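Local coordinates for ABC-type transport system, molybdenum-specific extracellular solute-binding protein (Clostridium difficile, PDB 4KD5) that probably captures molybdate or tungstate outside the cell as the substrate-binding component of an ABC-type molybdenum transporter, at residues 128-131 with 132-136; 155-159 with 160-164. All blocks are in the same frame, centred on the assembly; numbering follows the deposited sequence.

Interaction 1: 128-131 with 132-136; sequences DEVL and TNLNL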
loop_
_atom_site.group_PDB
_atom_site.type_symbol
_atom_site.label_atom_id
_atom_site.label_comp_id
_atom_site.label_asym_id
_atom_site.label_seq_id
_atom_site.Cartn_x
_atom_site.Cartn_y
_atom_site.Cartn_z
ATOM N N ASP A 128 -22.660 -24.926 27.029
ATOM C CA ASP A 128 -22.799 -26.374 27.003
ATOM C C ASP A 128 -21.432 -27.049 27.033
ATOM O O ASP A 128 -21.259 -28.076 27.686
ATOM C CB ASP A 128 -23.564 -26.811 25.756
ATOM C CG ASP A 128 -23.731 -28.312 25.675
ATOM O OD1 ASP A 128 -22.879 -28.979 25.055
ATOM O OD2 ASP A 128 -24.717 -28.827 26.233
ATOM N N GLU A 129 -20.464 -26.465 26.332
ATOM C CA GLU A 129 -19.105 -26.998 26.325
ATOM C C GLU A 129 -18.476 -26.961 27.713
ATOM O O GLU A 129 -17.911 -27.957 28.169
ATOM C CB GLU A 129 -18.221 -26.237 25.337
ATOM C CG GLU A 129 -18.488 -26.546 23.882
ATOM C CD GLU A 129 -17.350 -26.105 22.984
ATOM O OE1 GLU A 129 -16.184 -26.385 23.331
ATOM O OE2 GLU A 129 -17.619 -25.479 21.936
ATOM N N VAL A 130 -18.575 -25.809 28.374
ATOM C CA VAL A 130 -18.031 -25.637 29.721
ATOM C C VAL A 130 -18.608 -26.653 30.706
ATOM O O VAL A 130 -17.867 -27.371 31.375
ATOM C CB VAL A 130 -18.281 -24.205 30.244
ATOM C CG1 VAL A 130 -17.872 -24.086 31.700
ATOM C CG2 VAL A 130 -17.525 -23.189 29.405
ATOM N N LEU A 131 -19.933 -26.717 30.779
ATOM C CA LEU A 131 -20.615 -27.617 31.706
ATOM C C LEU A 131 -20.320 -29.088 31.395
ATOM O O LEU A 131 -20.224 -29.911 32.303
ATOM C CB LEU A 131 -22.123 -27.347 31.704
ATOM C CG LEU A 131 -22.572 -25.931 32.070
ATOM C CD1 LEU A 131 -24.086 -25.806 32.032
ATOM C CD2 LEU A 131 -22.058 -25.535 33.439
ATOM N N THR A 132 -20.168 -29.404 30.111
ATOM C CA THR A 132 -19.800 -30.752 29.674
ATOM C C THR A 132 -18.385 -31.110 30.131
ATOM O O THR A 132 -18.172 -32.127 30.791
ATOM C CB THR A 132 -19.888 -30.878 28.139
ATOM O OG1 THR A 132 -21.245 -30.678 27.719
ATOM C CG2 THR A 132 -19.411 -32.241 27.673
ATOM N N ASN A 133 -17.425 -30.264 29.774
ATOM C CA ASN A 133 -16.029 -30.480 30.126
ATOM C C ASN A 133 -15.755 -30.474 31.630
ATOM O O ASN A 133 -14.867 -31.176 32.100
ATOM C CB ASN A 133 -15.148 -29.451 29.410
ATOM C CG ASN A 133 -15.058 -29.693 27.920
ATOM O OD1 ASN A 133 -15.714 -30.583 27.380
ATOM N ND2 ASN A 133 -14.238 -28.891 27.242
ATOM N N LEU A 134 -16.517 -29.680 32.373
ATOM C CA LEU A 134 -16.383 -29.624 33.827
ATOM C C LEU A 134 -17.227 -30.703 34.521
ATOM O O LEU A 134 -17.292 -30.747 35.753
ATOM C CB LEU A 134 -16.757 -28.240 34.366
ATOM C CG LEU A 134 -15.779 -27.099 34.104
ATOM C CD1 LEU A 134 -16.353 -25.779 34.586
ATOM C CD2 LEU A 134 -14.466 -27.365 34.803
ATOM N N ASN A 135 -17.866 -31.559 33.723
ATOM C CA ASN A 135 -18.678 -32.664 34.230
ATOM C C ASN A 135 -19.815 -32.196 35.138
ATOM O O ASN A 135 -20.139 -32.845 36.127
ATOM C CB ASN A 135 -17.798 -33.681 34.962
ATOM C CG ASN A 135 -16.465 -33.903 34.273
ATOM O OD1 ASN A 135 -16.409 -34.192 33.080
ATOM N ND2 ASN A 135 -15.380 -33.744 35.024
ATOM N N LEU A 136 -20.419 -31.067 34.784
ATOM C CA LEU A 136 -21.478 -30.472 35.585
ATOM C C LEU A 136 -22.821 -30.528 34.870
ATOM O O LEU A 136 -23.855 -30.216 35.460
ATOM C CB LEU A 136 -21.137 -29.020 35.926
ATOM C CG LEU A 136 -19.914 -28.756 36.798
ATOM C CD1 LEU A 136 -19.760 -27.272 37.080
ATOM C CD2 LEU A 136 -20.030 -29.521 38.092
#
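Leu131 and Leu136 close the C-terminal end of helix 122-133 through a backbone bond of 2.7 Å from Leu136 N to Leu131 O, the outer bond of a Schellman motif. The inner bond, from Asn135 N to Thr132 O, measures 3.0 Å, and Asn135 takes the positive phi of 58° that turns the chain back over the last helical turn. Ahead of this cap the helical pattern persists: Asn133 N donates to Glu129 O, and Leu134 N to Val130 O. The helix is the crossover of a beta-alpha-beta unit, leading from strand 113-116 to strand 144-147 within the alpha/beta fold of a solute-binding protein. Val130 and Leu134 lie side by side and point the same way, CG1 of Val130 meeting CD1 of Leu134 at 3.7 Å. Val130 also packs on the loop residues Thr188 and His189. At the cap itself, CD2 of the buried Leu131 makes a looser contact of 4.4 Å with CB of Leu136, the apolar pairing common across Schellman turns. Asp128 and Glu129 direct their charged ends to other parts of the chain: the Asp128 carboxylate forms a salt bridge with Lys137, just beyond the turn, while Glu129 OE1 accepts from the backbone N of Ser190. Thr132 binds back onto its own helix. Its OG1 sits beside the backbone N (chi1 -63°), which places the hydroxyl next to the carbonyl one turn earlier. Asp128 O consequently accepts two bonds from one residue, Thr132 N at 3.0 Å and Thr132 OG1 at 2.6 Å, with the two donors on opposite faces of the carbonyl plane.

Interaction 2: 155-159 with 160-164; sequences AWVQS and GNADV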
loop_
_atom_site.group_PDB
_atom_site.type_symbol
_atom_site.label_atom_id
_atom_site.label_comp_id
_atom_site.label_asym_id
_atom_site.label_seq_id
_atom_site.Cartn_x
_atom_site.Cartn_y
_atom_site.Cartn_z
ATOM N N ALA A 155 -31.837 -10.436 31.063
ATOM C CA ALA A 155 -33.104 -9.946 31.603
ATOM C C ALA A 155 -33.611 -10.807 32.758
ATOM O O ALA A 155 -34.113 -10.284 33.756
ATOM C CB ALA A 155 -34.143 -9.864 30.506
ATOM N N TRP A 156 -33.486 -12.125 32.603
ATOM C CA TRP A 156 -33.886 -13.090 33.624
ATOM C C TRP A 156 -33.052 -12.926 34.885
ATOM O O TRP A 156 -33.571 -12.978 36.000
ATOM C CB TRP A 156 -33.708 -14.520 33.100
ATOM C CG TRP A 156 -34.665 -14.910 32.018
ATOM C CD1 TRP A 156 -35.693 -14.164 31.521
ATOM C CD2 TRP A 156 -34.681 -16.157 31.296
ATOM N NE1 TRP A 156 -36.348 -14.867 30.536
ATOM C CE2 TRP A 156 -35.751 -16.078 30.381
ATOM C CE3 TRP A 156 -33.902 -17.309 31.345
ATOM C CZ2 TRP A 156 -36.052 -17.140 29.514
ATOM C CZ3 TRP A 156 -34.206 -18.352 30.482
ATOM C CH2 TRP A 156 -35.271 -18.260 29.581
ATOM N N VAL A 157 -31.750 -12.735 34.690
ATOM C CA VAL A 157 -30.804 -12.614 35.792
ATOM C C VAL A 157 -30.995 -11.289 36.529
ATOM O O VAL A 157 -30.908 -11.232 37.755
ATOM C CB VAL A 157 -29.357 -12.759 35.284
ATOM C CG1 VAL A 157 -28.382 -12.532 36.396
ATOM C CG2 VAL A 157 -29.141 -14.144 34.688
ATOM N N GLN A 158 -31.269 -10.232 35.771
ATOM C CA GLN A 158 -31.548 -8.910 36.333
ATOM C C GLN A 158 -32.815 -8.912 37.179
ATOM O O GLN A 158 -32.886 -8.247 38.208
ATOM C CB GLN A 158 -31.706 -7.883 35.207
ATOM C CG GLN A 158 -30.535 -6.934 35.024
ATOM C CD GLN A 158 -30.685 -6.053 33.795
ATOM O OE1 GLN A 158 -29.960 -6.213 32.812
ATOM N NE2 GLN A 158 -31.626 -5.117 33.847
ATOM N N SER A 159 -33.815 -9.662 36.728
ATOM C CA SER A 159 -35.122 -9.688 37.375
ATOM C C SER A 159 -35.193 -10.741 38.474
ATOM O O SER A 159 -36.189 -10.822 39.194
ATOM C CB SER A 159 -36.226 -9.944 36.347
ATOM O OG SER A 159 -36.105 -11.234 35.782
ATOM N N GLY A 160 -34.146 -11.552 38.597
ATOM C CA GLY A 160 -34.084 -12.551 39.650
ATOM C C GLY A 160 -34.737 -13.871 39.292
ATOM O O GLY A 160 -34.701 -14.822 40.077
ATOM N N ASN A 161 -35.339 -13.929 38.108
ATOM C CA ASN A 161 -35.967 -15.153 37.623
ATOM C C ASN A 161 -34.957 -16.286 37.510
ATOM O O ASN A 161 -35.294 -17.453 37.689
ATOM C CB ASN A 161 -36.643 -14.910 36.274
ATOM C CG ASN A 161 -38.010 -14.267 36.415
ATOM O OD1 ASN A 161 -38.125 -13.065 36.667
ATOM N ND2 ASN A 161 -39.056 -15.066 36.240
ATOM N N ALA A 162 -33.716 -15.929 37.201
ATOM C CA ALA A 162 -32.607 -16.872 37.264
ATOM C C ALA A 162 -31.571 -16.319 38.228
ATOM O O ALA A 162 -31.292 -15.118 38.217
ATOM C CB ALA A 162 -32.001 -17.076 35.897
ATOM N N ASP A 163 -30.998 -17.190 39.052
ATOM C CA ASP A 163 -29.995 -16.770 40.021
ATOM C C ASP A 163 -28.702 -16.361 39.325
ATOM O O ASP A 163 -28.126 -15.316 39.628
ATOM C CB ASP A 163 -29.725 -17.889 41.025
ATOM C CG ASP A 163 -30.987 -18.358 41.726
ATOM O OD1 ASP A 163 -31.847 -17.509 42.040
ATOM O OD2 ASP A 163 -31.123 -19.578 41.956
ATOM N N VAL A 164 -28.250 -17.195 38.395
ATOM C CA VAL A 164 -27.057 -16.892 37.611
ATOM C C VAL A 164 -27.297 -17.099 36.119
ATOM O O VAL A 164 -28.345 -17.607 35.714
ATOM C CB VAL A 164 -25.845 -17.740 38.037
ATOM C CG1 VAL A 164 -25.569 -17.566 39.506
ATOM C CG2 VAL A 164 -26.095 -19.206 37.724
#
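Gly160 N and Val157 O meet in a weak bond of 3.4 Å at the C-terminal end of helix 150-159, where Gly160 is the first residue to leave helical geometry: a glycine of positive phi at C', just past the helix end. Its phi of 87° is a left-handed conformation that glycine adopts readily, and here it reverses the chain toward strand 164-168. The turn completes a beta-alpha-beta crossover: helix 150-159 connects strand 144-147 to strand 164-168, and strand 113-116 lies between these two, parallel to both. Ala162 N reaches back to Trp156 O at 3.2 Å, coming from well above the carbonyl plane. Val157 forms the buried side of the turn. With CG2 beside its backbone N and CG1 anti to it (chi1 176°), CG2 faces the returning chain, 3.7 Å from Val164 O and 4.3 Å from Ala162 CB. Ala162 also lies against Trp156, their CB atoms 4.2 Å apart, and both side chains touch Ala114 on strand 113-116. A nearly straight CA-H...O contact joins Val157 CA to Ala162 O at 3.5 Å. On the exposed side, Ser159 turns its hydroxyl back onto the last turn. OG lies between its backbone N and carbonyl carbon (chi1 65°), and from there it faces two carbonyls, Ala155 O and Trp156 O, as well as the Asn161 side chain. Its single proton has several acceptors to choose from, and one of them is Asn161 OD1, 2.9 Å from Ser159 OG.

Overall arrangement
Interactions 1 and 2 end two successive helices, 122-133 and 150-159, which flank strand 144-147 along the chain; their centres lie 21 Å apart and they do not touch. Each is partly buried: Val130 and Leu131 are buried in interaction 1, Val157, Ala162 and Val164 in interaction 2, while Thr132, Ser159 and Asn161 are exposed. The turn at 132-136 reverses on an asparagine, with a full Schellman pair of bonds. The turn at 160-164 reverses on glycine, has fewer clear backbone bonds, and pairs small side chains and Trp156 CB beside strand 113-116. The threonine hydroxyl has one assigned carbonyl acceptor, whereas the serine proton could go to any of three.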